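Local coordinates for twin-arginine translocation pathway signal protein (Burkholderia phytofirmans, PDB 2RJO) that probably serves as a periplasmic sugar-binding protein, holding beta-D-galactopyranose in the cleft between its two lobes, at residues A[135-141]-A[167-171]; A[126-131]-A[161-165]; A[65-69]-A[256-261]. All blocks are in the same frame, centred on the assembly; numbering follows the deposited sequence.

Interaction 1 (A[135-141]-A[167-171]); sequences GKGGVVA and GIQLL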
loop_
_atom_site.group_PDB
_atom_site.type_symbol
_atom_site.label_atom_id
_atom_site.label_comp_id
_atom_site.label_asym_id
_atom_site.label_seq_id
_atom_site.Cartn_x
_atom_site.Cartn_y
_atom_site.Cartn_z
ATOM N N GLY A 135 -17.774 9.616 -19.285
ATOM C CA GLY A 135 -18.757 9.506 -18.222
ATOM C C GLY A 135 -19.860 8.491 -18.438
ATOM O O GLY A 135 -20.796 8.404 -17.645
ATOM N N LYS A 136 -19.746 7.704 -19.499
ATOM C CA LYS A 136 -20.760 6.708 -19.829
ATOM C C LYS A 136 -20.056 5.435 -20.290
ATOM O O LYS A 136 -19.005 5.503 -20.936
ATOM C CB LYS A 136 -21.640 7.256 -20.962
ATOM C CG LYS A 136 -22.846 6.408 -21.329
ATOM C CD LYS A 136 -23.634 7.051 -22.488
ATOM C CE LYS A 136 -22.856 7.009 -23.817
ATOM N NZ LYS A 136 -22.806 5.630 -24.421
ATOM N N GLY A 137 -20.618 4.281 -19.960
ATOM C CA GLY A 137 -19.984 3.051 -20.388
ATOM C C GLY A 137 -19.890 1.995 -19.311
ATOM O O GLY A 137 -20.102 2.270 -18.126
ATOM N N GLY A 138 -19.552 0.779 -19.729
ATOM C CA GLY A 138 -19.446 -0.324 -18.795
ATOM C C GLY A 138 -18.075 -0.422 -18.172
ATOM O O GLY A 138 -17.059 -0.286 -18.853
ATOM N N VAL A 139 -18.049 -0.680 -16.871
ATOM C CA VAL A 139 -16.789 -0.781 -16.145
ATOM C C VAL A 139 -16.670 -2.024 -15.287
ATOM O O VAL A 139 -17.615 -2.406 -14.608
ATOM C CB VAL A 139 -16.602 0.437 -15.232
ATOM C CG1 VAL A 139 -15.248 0.384 -14.572
ATOM C CG2 VAL A 139 -16.769 1.713 -16.040
ATOM N N VAL A 140 -15.507 -2.666 -15.333
ATOM C CA VAL A 140 -15.251 -3.833 -14.500
ATOM C C VAL A 140 -14.222 -3.370 -13.465
ATOM O O VAL A 140 -13.392 -2.511 -13.771
ATOM C CB VAL A 140 -14.687 -5.030 -15.310
ATOM C CG1 VAL A 140 -15.769 -5.612 -16.191
ATOM C CG2 VAL A 140 -13.495 -4.597 -16.152
ATOM N N ALA A 141 -14.271 -3.919 -12.252
ATOM C CA ALA A 141 -13.336 -3.513 -11.206
ATOM C C ALA A 141 -12.701 -4.681 -10.451
ATOM O O ALA A 141 -13.372 -5.656 -10.101
ATOM C CB ALA A 141 -14.029 -2.578 -10.229
ATOM N N GLY A 167 -24.071 7.590 -15.357
ATOM C CA GLY A 167 -23.944 7.130 -16.722
ATOM C C GLY A 167 -23.001 5.946 -16.811
ATOM O O GLY A 167 -22.884 5.324 -17.862
ATOM N N ILE A 168 -22.314 5.643 -15.711
ATOM C CA ILE A 168 -21.375 4.520 -15.664
ATOM C C ILE A 168 -22.082 3.285 -15.118
ATOM O O ILE A 168 -22.758 3.358 -14.095
ATOM C CB ILE A 168 -20.164 4.837 -14.745
ATOM C CG1 ILE A 168 -19.325 5.960 -15.358
ATOM C CG2 ILE A 168 -19.299 3.603 -14.572
ATOM C CD1 ILE A 168 -18.620 5.561 -16.622
ATOM N N GLN A 169 -21.929 2.157 -15.797
ATOM C CA GLN A 169 -22.557 0.921 -15.350
ATOM C C GLN A 169 -21.470 -0.038 -14.864
ATOM O O GLN A 169 -20.592 -0.433 -15.628
ATOM C CB GLN A 169 -23.382 0.301 -16.499
ATOM C CG GLN A 169 -23.431 -1.237 -16.570
ATOM C CD GLN A 169 -24.598 -1.879 -15.808
ATOM O OE1 GLN A 169 -24.659 -1.845 -14.564
ATOM N NE2 GLN A 169 -25.524 -2.485 -16.553
ATOM N N LEU A 170 -21.521 -0.384 -13.580
ATOM C CA LEU A 170 -20.550 -1.300 -12.992
ATOM C C LEU A 170 -20.897 -2.714 -13.426
ATOM O O LEU A 170 -21.821 -3.335 -12.887
ATOM C CB LEU A 170 -20.580 -1.217 -11.466
ATOM C CG LEU A 170 -19.527 -2.049 -10.732
ATOM C CD1 LEU A 170 -18.132 -1.556 -11.084
ATOM C CD2 LEU A 170 -19.765 -1.957 -9.235
ATOM N N LEU A 171 -20.149 -3.234 -14.394
ATOM C CA LEU A 171 -20.426 -4.569 -14.892
ATOM C C LEU A 171 -20.186 -5.693 -13.892
ATOM O O LEU A 171 -21.012 -6.606 -13.790
ATOM C CB LEU A 171 -19.632 -4.825 -16.169
ATOM C CG LEU A 171 -19.901 -3.811 -17.280
ATOM C CD1 LEU A 171 -19.023 -4.113 -18.492
ATOM C CD2 LEU A 171 -21.367 -3.843 -17.656
HETATM O O HOH W 1 -21.940 9.815 -15.950
#
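G135 opens the contact with its carbonyl oxygen, which lies against I168 CG1 and the carbonyl carbon of G167. A water joins G135 O to the backbone N of G167, at 3.1 Å from that nitrogen; its distance to G135 O is unusually short, so that half of the bridge is doubtful.

K136 turns its long chain away. Its CA makes a CA-H...O contact with G167 O at 3.2 Å, and CB and CG run alongside the same oxygen. G137 N also donates to G167 O, so two neighbouring residues meet on this carbonyl. G137 O then takes the N-H of Q169 at 3.0 Å, and this bond is nearly straight (172°).

G138 has no side chain, and L171 CD1 settles against its CA at 3.8 Å.

V139 carries both later strand bonds. Its N donates to Q169 O at 2.8 Å. Its O accepts L171 N at 2.7 Å, in a more bent bond (142°). With chi1 at -175°, V139 CG1 is anti to the backbone N. That leaves CG2 beside the N, where it meets I168 CG2 tightly at 3.5 Å.

V140 faces the other way and rests CG1 on L171 CB. A141 CB reaches L170 CD1 more loosely, at 4.3 Å.

The pairing is parallel and belongs to the beta-alpha-beta crossover of strand 137-143, helix 149-163 and strand 168-175. Strand 168-175 is an outer strand of a four-stranded parallel sheet, and strand 198-203 flanks 137-143 on its other side. Helices 118-132 and 149-163 cover the face with V139, I168 and L170. Helix 180-194 covers the face with V140 and L171.

Interaction 2 (A[126-131]-A[161-165]); sequences ATQLFK and ALKKF
F165, whose ring meets F130 of the other segment, gives its backbone N to L162 O at 2.9 Å, in the turn that ends this helical run. No hydrogen bond crosses between the two segments.

F165 has CG anti to its carbonyl carbon (chi1 -78°), and the ring reaches back toward helix 118-132. F130 CB lies over one face of this ring, 3.8 Å from its centroid and 22° off the normal, which makes a CH-pi contact. K131 comes in at the edge instead. Its chain bends at chi2, and CD lies in the ring plane. CE is 3.5 Å from F165 CZ. Only the aliphatic part of the lysine is used here.

The two phenyl rings meet obliquely, with centroids 5.3 Å apart and planes at 57°. F130 CD2 approaches F165 CG and CD2, while the far end of the F130 ring reaches the other helix. There CE2 touches A161 CB at 3.5 Å, and A161 C lies at the ring edge, in plane. CZ meets L162 CD2 at 3.5 Å, where the phenylalanine and leucine side chains cross at about a right angle. A126 O of its own helix lies above one face of the F130 ring, toward the rim.

The closest atoms of the two segments are A126 CB and A161 CB, 3.4 Å apart, tighter than usual for two carbons. T127 OG1 is also near A161 CB, but its hydrogen bond goes to E123 O.

The contact therefore joins helix 118-132 to the end of helix 149-163 and the turn after it through methyl groups, methylenes and two phenyl rings. Small alanines allow the close approach, and the two phenylalanines fill the wider end. Between these segments the attraction is thus probably dispersion, CH-pi contact and burial of apolar surface.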
loop_
_atom_site.group_PDB
_atom_site.type_symbol
_atom_site.label_atom_id
_atom_site.label_comp_id
_atom_site.label_asym_id
_atom_site.label_seq_id
_atom_site.Cartn_x
_atom_site.Cartn_y
_atom_site.Cartn_z
ATOM N N ALA A 126 -11.018 6.602 -9.891
ATOM C CA ALA A 126 -12.274 6.213 -10.508
ATOM C C ALA A 126 -12.875 7.392 -11.262
ATOM O O ALA A 126 -13.464 7.221 -12.335
ATOM C CB ALA A 126 -13.250 5.733 -9.444
ATOM N N THR A 127 -12.749 8.587 -10.696
ATOM C CA THR A 127 -13.295 9.771 -11.345
ATOM C C THR A 127 -12.540 10.056 -12.636
ATOM O O THR A 127 -13.140 10.406 -13.648
ATOM C CB THR A 127 -13.212 11.000 -10.423
ATOM O OG1 THR A 127 -14.149 10.840 -9.352
ATOM C CG2 THR A 127 -13.539 12.277 -11.183
ATOM N N GLN A 128 -11.221 9.903 -12.596
ATOM C CA GLN A 128 -10.398 10.136 -13.776
ATOM C C GLN A 128 -10.741 9.116 -14.851
ATOM O O GLN A 128 -10.792 9.451 -16.033
ATOM C CB GLN A 128 -8.916 10.023 -13.428
ATOM C CG GLN A 128 -7.999 10.126 -14.637
ATOM C CD GLN A 128 -8.071 11.490 -15.313
ATOM O OE1 GLN A 128 -7.568 12.490 -14.786
ATOM N NE2 GLN A 128 -8.706 11.536 -16.483
ATOM N N LEU A 129 -10.957 7.870 -14.429
ATOM C CA LEU A 129 -11.300 6.796 -15.346
ATOM C C LEU A 129 -12.633 7.073 -16.045
ATOM O O LEU A 129 -12.757 6.920 -17.262
ATOM C CB LEU A 129 -11.378 5.471 -14.587
ATOM C CG LEU A 129 -11.867 4.264 -15.386
ATOM C CD1 LEU A 129 -10.825 3.886 -16.432
ATOM C CD2 LEU A 129 -12.135 3.090 -14.456
ATOM N N PHE A 130 -13.632 7.500 -15.279
ATOM C CA PHE A 130 -14.935 7.777 -15.861
ATOM C C PHE A 130 -14.894 8.978 -16.790
ATOM O O PHE A 130 -15.659 9.047 -17.748
ATOM C CB PHE A 130 -15.978 7.998 -14.765
ATOM C CG PHE A 130 -16.121 6.836 -13.818
ATOM C CD1 PHE A 130 -15.818 5.529 -14.227
ATOM C CD2 PHE A 130 -16.578 7.040 -12.517
ATOM C CE1 PHE A 130 -15.970 4.450 -13.348
ATOM C CE2 PHE A 130 -16.732 5.964 -11.631
ATOM C CZ PHE A 130 -16.426 4.667 -12.051
ATOM N N LYS A 131 -14.016 9.936 -16.511
ATOM C CA LYS A 131 -13.921 11.096 -17.385
ATOM C C LYS A 131 -13.424 10.578 -18.728
ATOM O O LYS A 131 -13.975 10.909 -19.781
ATOM C CB LYS A 131 -12.925 12.127 -16.847
ATOM C CG LYS A 131 -13.245 12.698 -15.473
ATOM C CD LYS A 131 -14.644 13.287 -15.417
ATOM C CE LYS A 131 -14.832 14.182 -14.194
ATOM N NZ LYS A 131 -14.078 15.461 -14.338
ATOM N N ALA A 161 -17.581 7.196 -6.666
ATOM C CA ALA A 161 -17.391 7.838 -7.954
ATOM C C ALA A 161 -18.551 7.410 -8.853
ATOM O O ALA A 161 -19.032 8.183 -9.681
ATOM C CB ALA A 161 -16.060 7.416 -8.548
ATOM N N LEU A 162 -18.998 6.174 -8.673
ATOM C CA LEU A 162 -20.107 5.628 -9.445
ATOM C C LEU A 162 -21.390 6.403 -9.143
ATOM O O LEU A 162 -22.144 6.748 -10.055
ATOM C CB LEU A 162 -20.307 4.148 -9.108
ATOM C CG LEU A 162 -19.241 3.163 -9.609
ATOM C CD1 LEU A 162 -19.409 1.813 -8.933
ATOM C CD2 LEU A 162 -19.357 3.016 -11.109
ATOM N N LYS A 163 -21.622 6.689 -7.865
ATOM C CA LYS A 163 -22.813 7.418 -7.456
ATOM C C LYS A 163 -22.843 8.799 -8.092
ATOM O O LYS A 163 -23.913 9.376 -8.308
ATOM C CB LYS A 163 -22.856 7.552 -5.932
ATOM C CG LYS A 163 -24.146 8.154 -5.394
ATOM C CD LYS A 163 -23.879 9.268 -4.373
ATOM C CE LYS A 163 -23.282 10.501 -5.047
ATOM N NZ LYS A 163 -23.072 11.665 -4.105
ATOM N N LYS A 164 -21.667 9.325 -8.411
ATOM C CA LYS A 164 -21.583 10.651 -9.000
ATOM C C LYS A 164 -21.526 10.605 -10.528
ATOM O O LYS A 164 -21.428 11.639 -11.193
ATOM C CB LYS A 164 -20.365 11.382 -8.435
ATOM C CG LYS A 164 -20.424 12.887 -8.608
ATOM C CD LYS A 164 -21.634 13.485 -7.863
ATOM C CE LYS A 164 -21.761 14.985 -8.137
ATOM N NZ LYS A 164 -22.732 15.628 -7.203
ATOM N N PHE A 165 -21.587 9.398 -11.079
ATOM C CA PHE A 165 -21.571 9.185 -12.526
ATOM C C PHE A 165 -22.610 8.127 -12.811
ATOM O O PHE A 165 -22.270 6.952 -12.994
ATOM C CB PHE A 165 -20.217 8.663 -12.992
ATOM C CG PHE A 165 -19.156 9.719 -13.085
ATOM C CD1 PHE A 165 -18.753 10.207 -14.326
ATOM C CD2 PHE A 165 -18.541 10.213 -11.940
ATOM C CE1 PHE A 165 -17.750 11.172 -14.430
ATOM C CE2 PHE A 165 -17.539 11.176 -12.026
ATOM C CZ PHE A 165 -17.144 11.657 -13.275
#

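Interaction 3 (A[65-69]-A[256-261]); sequences LVLNV and LGGIGL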
loop_
_atom_site.group_PDB
_atom_site.type_symbol
_atom_site.label_atom_id
_atom_site.label_comp_id
_atom_site.label_asym_id
_atom_site.label_seq_id
_atom_site.Cartn_x
_atom_site.Cartn_y
_atom_site.Cartn_z
ATOM N N LEU A 65 14.612 -5.183 18.959
ATOM C CA LEU A 65 14.207 -5.110 17.562
ATOM C C LEU A 65 13.238 -3.969 17.243
ATOM O O LEU A 65 12.426 -3.571 18.079
ATOM C CB LEU A 65 13.579 -6.458 17.173
ATOM C CG LEU A 65 12.761 -6.611 15.885
ATOM C CD1 LEU A 65 13.667 -6.644 14.674
ATOM C CD2 LEU A 65 11.956 -7.905 15.958
ATOM N N VAL A 66 13.344 -3.450 16.025
ATOM C CA VAL A 66 12.470 -2.392 15.541
ATOM C C VAL A 66 11.829 -2.928 14.264
ATOM O O VAL A 66 12.500 -3.125 13.253
ATOM C CB VAL A 66 13.244 -1.101 15.207
ATOM C CG1 VAL A 66 12.304 -0.080 14.581
ATOM C CG2 VAL A 66 13.863 -0.527 16.470
ATOM N N LEU A 67 10.525 -3.160 14.327
ATOM C CA LEU A 67 9.781 -3.712 13.207
ATOM C C LEU A 67 8.844 -2.749 12.478
ATOM O O LEU A 67 8.089 -2.008 13.108
ATOM C CB LEU A 67 8.974 -4.908 13.705
ATOM C CG LEU A 67 8.088 -5.608 12.682
ATOM C CD1 LEU A 67 8.973 -6.281 11.654
ATOM C CD2 LEU A 67 7.208 -6.618 13.374
ATOM N N ASN A 68 8.905 -2.765 11.148
ATOM C CA ASN A 68 8.027 -1.948 10.310
ATOM C C ASN A 68 7.262 -2.974 9.491
ATOM O O ASN A 68 7.802 -3.534 8.537
ATOM C CB ASN A 68 8.828 -1.031 9.382
ATOM C CG ASN A 68 7.931 -0.147 8.532
ATOM O OD1 ASN A 68 6.772 0.069 8.873
ATOM N ND2 ASN A 68 8.468 0.381 7.433
ATOM N N VAL A 69 6.008 -3.220 9.861
ATOM C CA VAL A 69 5.211 -4.243 9.192
ATOM C C VAL A 69 3.896 -3.839 8.532
ATOM O O VAL A 69 3.146 -3.001 9.037
ATOM C CB VAL A 69 4.903 -5.398 10.187
ATOM C CG1 VAL A 69 4.158 -4.845 11.403
ATOM C CG2 VAL A 69 4.077 -6.489 9.511
ATOM N N LEU A 256 7.906 4.776 2.653
ATOM C CA LEU A 256 7.154 4.077 3.682
ATOM C C LEU A 256 8.021 3.051 4.393
ATOM O O LEU A 256 7.995 2.952 5.615
ATOM C CB LEU A 256 5.940 3.368 3.078
ATOM C CG LEU A 256 4.678 4.201 2.905
ATOM C CD1 LEU A 256 3.679 3.460 2.030
ATOM C CD2 LEU A 256 4.098 4.487 4.276
ATOM N N GLY A 257 8.785 2.293 3.612
ATOM C CA GLY A 257 9.656 1.269 4.164
ATOM C C GLY A 257 10.715 1.763 5.131
ATOM O O GLY A 257 11.008 1.105 6.136
ATOM N N GLY A 258 11.298 2.920 4.826
ATOM C CA GLY A 258 12.329 3.468 5.681
ATOM C C GLY A 258 11.812 4.298 6.835
ATOM O O GLY A 258 12.296 4.156 7.957
ATOM N N ILE A 259 10.836 5.160 6.571
ATOM C CA ILE A 259 10.285 6.013 7.612
ATOM C C ILE A 259 9.668 5.203 8.761
ATOM O O ILE A 259 9.845 5.551 9.923
ATOM C CB ILE A 259 9.224 6.978 7.033
ATOM C CG1 ILE A 259 9.190 8.270 7.861
ATOM C CG2 ILE A 259 7.840 6.315 7.051
ATOM C CD1 ILE A 259 10.498 9.032 7.877
ATOM N N GLY A 260 8.960 4.123 8.434
ATOM C CA GLY A 260 8.357 3.293 9.466
ATOM C C GLY A 260 9.387 2.890 10.508
ATOM O O GLY A 260 9.147 3.017 11.713
ATOM N N LEU A 261 10.540 2.416 10.035
ATOM C CA LEU A 261 11.637 2.008 10.910
ATOM C C LEU A 261 12.274 3.212 11.611
ATOM O O LEU A 261 12.684 3.119 12.758
ATOM C CB LEU A 261 12.715 1.285 10.106
ATOM C CG LEU A 261 12.411 -0.064 9.461
ATOM C CD1 LEU A 261 13.627 -0.494 8.659
ATOM C CD2 LEU A 261 12.076 -1.104 10.524
#
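The N68 amide is the flat group of this contact, and G260 CA lies over one of its faces, 3.6 Å from N68 CG. The amide edge is the polar side. N68 ND2 donates to G257 O at 2.9 Å, and this oxygen lies close to the amide plane. A second bond from ND2 runs to L256 O at 3.2 Å. Both are bent, with angles at the hydrogen of 138° and 143°. ND2 comes from above the carbonyl plane of G257, and is only tilted from that of L256.

L256 O also accepts G260 N, its normal helix partner. The two donors reach this oxygen from opposite faces of its plane. At L256 O the asparagine adds to the helix bond; at G257 O it supplies a donor where L261 N is too far.

CG of N68 is anti to the backbone N (chi1 -178°), which sends the amide straight out from strand 65-69 to helix 253-268. G260 has no side chain, so the strand residue can sit directly on the helix backbone.

L261 CD2 touches N68 CB at 3.4 Å and V66 O at the same distance. V66 CG1 lies nearer L261 O, at 3.7 Å, than L261 CD2.

T92 and I94 of strand 90-94 and F23 of helix 18-34 also touch N68, and G260 O is bonded to T92 OG1. A buried asparagine NH2 is thus satisfied by two helix carbonyls. The result is a directional polar tie between the central sheet of this lobe and a helix, with L261, F23 and I94 as apolar neighbours.

In the fold
Interactions 1 and 2 belong to one lobe, interaction 3 to the other. The first two touch, with centres about 9 Å apart. G135 N probably bonds to F130 O, and I168 CG2 packs on both L162 and F130. Along the chain their segments alternate: helix 118-132, strand 137-143, helix 149-163, strand 168-175. Together they form the sheet edge and the helices that cover it. Interaction 3 lies on the opposite side of the chain's centre, about 39 Å from interaction 1 and 35 Å from interaction 2 between centres. Its strand comes before them and its helix after. The chain therefore passes between lobes, as in periplasmic binding proteins, with galactose held between.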